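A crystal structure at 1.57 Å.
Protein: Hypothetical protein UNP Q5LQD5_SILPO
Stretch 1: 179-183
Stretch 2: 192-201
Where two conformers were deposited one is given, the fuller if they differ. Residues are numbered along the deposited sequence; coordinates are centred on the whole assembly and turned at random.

Stretch 1 179-183: TLRID
Stretch 2 192-201: ALEQLYQKAT

The contact between residues 179-183 and 192-201 is an apolar side-chain packing of a β-strand against an α-helix of the same chain, with no hydrogen bond or salt bridge crossing between them. T179 to I182 form the end of a strand that begins earlier in the chain, with extended backbone angles (phi/psi -119/115, -127/118, -127/128 and -108/101), and D183 leaves it at -84/-19. The helix, also entered from earlier in the chain, holds phi/psi near -62/-43 from A192 through K199; A200 relaxes to -83/-10 and T201 to -127/14. The two axes approach to 8.3 Å, and their N-to-C directions differ by 147°, so the elements run roughly antiparallel but visibly skewed. In register, the CA of L180 lies 7.0 Å from the CA of Y197, and the CA of I182 lies 6.1 Å from the CA of L193; two residues along the strand thus match one turn of helix.

The alternation of the strand sets the pattern. L180 and I182 direct their CA-to-CB bonds toward the helix, whereas that of R181 points away. L180, with chi1 m and chi2 t, is covered most by the opposing stretch. Its CB lies 3.7 Å from CD1 of L193 and 3.9 Å from CD2 of L196, while its CD1 reaches the helix backbone, 3.8 Å from CA of Y197, and sits at the edge of the tyrosine ring, near its plane. The other methyl, CD2, packs 3.8 Å from CB of A200, a contact between two methyl groups. I182 (chi1 m, chi2 m) fills the space one turn earlier in the helix: its CG1 approaches N of L193 to 3.5 Å, and its CD1 lies 3.9 Å from CB of A192 and 4.0 Å from CD2 of L196. That L196 methyl therefore touches the side chains of both L180 and I182, and also lies 3.9 Å from O of R181.

From the helix, A192, L196 and A200, spaced at four-residue intervals, point toward the strand. L196 adopts t, p. L193 starts sideways, but its t, p rotamer brings its end nearer, placing CD1 3.5 Å from the carbonyl O of L180. Y197, with chi1 t and chi2 80°, also leaves the helix sideways. These contacts bury 359 Å² in total, counted over both sides, and rest on close van der Waals fit and the exclusion of water from aliphatic groups.

Between these two stretches no polar bond forms; the side-chain hydrogen bonds and the salt bridge found among these residues are each local to one stretch. On the strand, R181 (m, t, p, chi4 178°) reaches forward to D183 (chi1 m): NE donates to OD1 at 2.9 Å, and NH2 pairs with OD2 at 2.8 Å in a two-pronged salt bridge. Along the helix, backbone hydrogen bonds link each residue to the one four before it, from L196 N to A192 O (3.0 Å) through A200 N to L196 O (2.9 Å). The OG1 of T201, with chi1 p, donates to O of Y197 at 2.8 Å.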

# COMPACT_ATOMS: atom_id res chain seq x y z
N THR A 179 -8.12 -1.32 5.93
CA THR A 179 -8.17 -1.42 4.48
C THR A 179 -9.21 -0.39 4.01
O THR A 179 -10.39 -0.51 4.34
CB THR A 179 -8.52 -2.85 3.99
OG1 THR A 179 -8.95 -2.77 2.63
CG2 THR A 179 -9.68 -3.47 4.80
N LEU A 180 -8.75 0.62 3.28
CA LEU A 180 -9.58 1.76 2.89
C LEU A 180 -9.49 1.92 1.39
O LEU A 180 -8.40 2.16 0.85
CB LEU A 180 -9.10 3.04 3.57
CG LEU A 180 -9.02 2.95 5.10
CD1 LEU A 180 -8.41 4.21 5.71
CD2 LEU A 180 -10.36 2.59 5.73
N ARG A 181 -10.64 1.78 0.73
CA ARG A 181 -10.68 1.81 -0.73
C ARG A 181 -11.68 2.81 -1.27
O ARG A 181 -12.84 2.83 -0.84
CB ARG A 181 -10.95 0.41 -1.29
CG ARG A 181 -9.69 -0.46 -1.27
CD ARG A 181 -9.95 -1.88 -1.63
NE ARG A 181 -10.70 -2.04 -2.88
CZ ARG A 181 -10.99 -3.24 -3.38
NH1 ARG A 181 -10.57 -4.33 -2.75
NH2 ARG A 181 -11.69 -3.35 -4.50
N ILE A 182 -11.19 3.66 -2.16
CA ILE A 182 -12.05 4.44 -3.05
C ILE A 182 -11.87 3.83 -4.43
O ILE A 182 -10.85 4.04 -5.09
CB ILE A 182 -11.62 5.94 -3.08
CG1 ILE A 182 -11.57 6.54 -1.65
CG2 ILE A 182 -12.55 6.75 -3.99
CD1 ILE A 182 -12.90 6.53 -0.90
N ASP A 183 -12.83 3.01 -4.85
CA ASP A 183 -12.65 2.23 -6.09
C ASP A 183 -13.01 3.03 -7.33
O ASP A 183 -12.61 2.68 -8.45
CB ASP A 183 -13.48 0.94 -6.03
CG ASP A 183 -12.81 -0.17 -5.23
OD1 ASP A 183 -11.67 0.01 -4.73
OD2 ASP A 183 -13.46 -1.23 -5.08
N ALA A 192 -11.14 11.82 -1.25
CA ALA A 192 -12.19 10.96 -0.72
C ALA A 192 -11.60 9.92 0.23
O ALA A 192 -12.22 9.55 1.24
CB ALA A 192 -12.97 10.31 -1.85
N LEU A 193 -10.40 9.43 -0.11
CA LEU A 193 -9.66 8.53 0.77
C LEU A 193 -9.35 9.18 2.10
O LEU A 193 -9.53 8.54 3.13
CB LEU A 193 -8.36 8.06 0.12
CG LEU A 193 -7.59 6.95 0.86
CD1 LEU A 193 -8.42 5.70 1.08
CD2 LEU A 193 -6.30 6.63 0.07
N GLU A 194 -8.88 10.42 2.09
CA GLU A 194 -8.58 11.09 3.36
C GLU A 194 -9.85 11.21 4.22
O GLU A 194 -9.81 10.98 5.44
CB GLU A 194 -7.95 12.46 3.13
CG GLU A 194 -7.44 13.06 4.45
CD GLU A 194 -6.84 14.45 4.32
OE1 GLU A 194 -5.74 14.61 3.75
OE2 GLU A 194 -7.47 15.39 4.85
N GLN A 195 -10.97 11.56 3.59
CA GLN A 195 -12.23 11.67 4.34
C GLN A 195 -12.57 10.33 4.97
O GLN A 195 -12.98 10.26 6.14
CB GLN A 195 -13.37 12.09 3.42
CG GLN A 195 -13.49 13.59 3.17
CD GLN A 195 -14.82 13.94 2.53
OE1 GLN A 195 -15.12 13.48 1.43
NE2 GLN A 195 -15.63 14.75 3.23
N LEU A 196 -12.40 9.26 4.20
CA LEU A 196 -12.71 7.92 4.69
C LEU A 196 -11.78 7.55 5.84
O LEU A 196 -12.21 6.97 6.84
CB LEU A 196 -12.60 6.89 3.55
CG LEU A 196 -12.72 5.40 3.89
CD1 LEU A 196 -14.04 5.06 4.59
CD2 LEU A 196 -12.57 4.61 2.61
N TYR A 197 -10.51 7.89 5.68
CA TYR A 197 -9.52 7.66 6.73
C TYR A 197 -9.91 8.34 8.05
O TYR A 197 -9.84 7.71 9.11
CB TYR A 197 -8.12 8.09 6.26
CG TYR A 197 -7.15 8.17 7.41
CD1 TYR A 197 -6.54 7.03 7.91
CD2 TYR A 197 -6.87 9.39 8.02
CE1 TYR A 197 -5.66 7.09 8.99
CE2 TYR A 197 -5.99 9.47 9.10
CZ TYR A 197 -5.39 8.31 9.57
OH TYR A 197 -4.52 8.39 10.64
N GLN A 198 -10.34 9.60 8.00
CA GLN A 198 -10.74 10.29 9.22
C GLN A 198 -11.93 9.60 9.87
O GLN A 198 -11.96 9.42 11.10
CB GLN A 198 -11.04 11.77 8.96
CG GLN A 198 -9.82 12.59 8.51
CD GLN A 198 -8.62 12.48 9.44
OE1 GLN A 198 -7.48 12.57 8.98
NE2 GLN A 198 -8.85 12.28 10.73
N LYS A 199 -12.89 9.19 9.06
CA LYS A 199 -14.07 8.52 9.58
C LYS A 199 -13.72 7.16 10.20
O LYS A 199 -14.31 6.75 11.19
CB LYS A 199 -15.12 8.36 8.49
CG LYS A 199 -15.85 9.67 8.18
CD LYS A 199 -16.83 9.51 7.01
CE LYS A 199 -17.70 10.76 6.80
NZ LYS A 199 -16.97 12.01 6.43
N ALA A 200 -12.72 6.48 9.61
CA ALA A 200 -12.39 5.12 10.01
C ALA A 200 -11.49 5.07 11.24
O ALA A 200 -11.25 3.98 11.81
CB ALA A 200 -11.77 4.35 8.83
N THR A 201 -10.97 6.22 11.65
CA THR A 201 -9.94 6.24 12.70
C THR A 201 -10.26 7.16 13.87
O THR A 201 -9.38 7.45 14.69
CB THR A 201 -8.56 6.61 12.14
OG1 THR A 201 -8.61 7.93 11.57
CG2 THR A 201 -8.14 5.60 11.07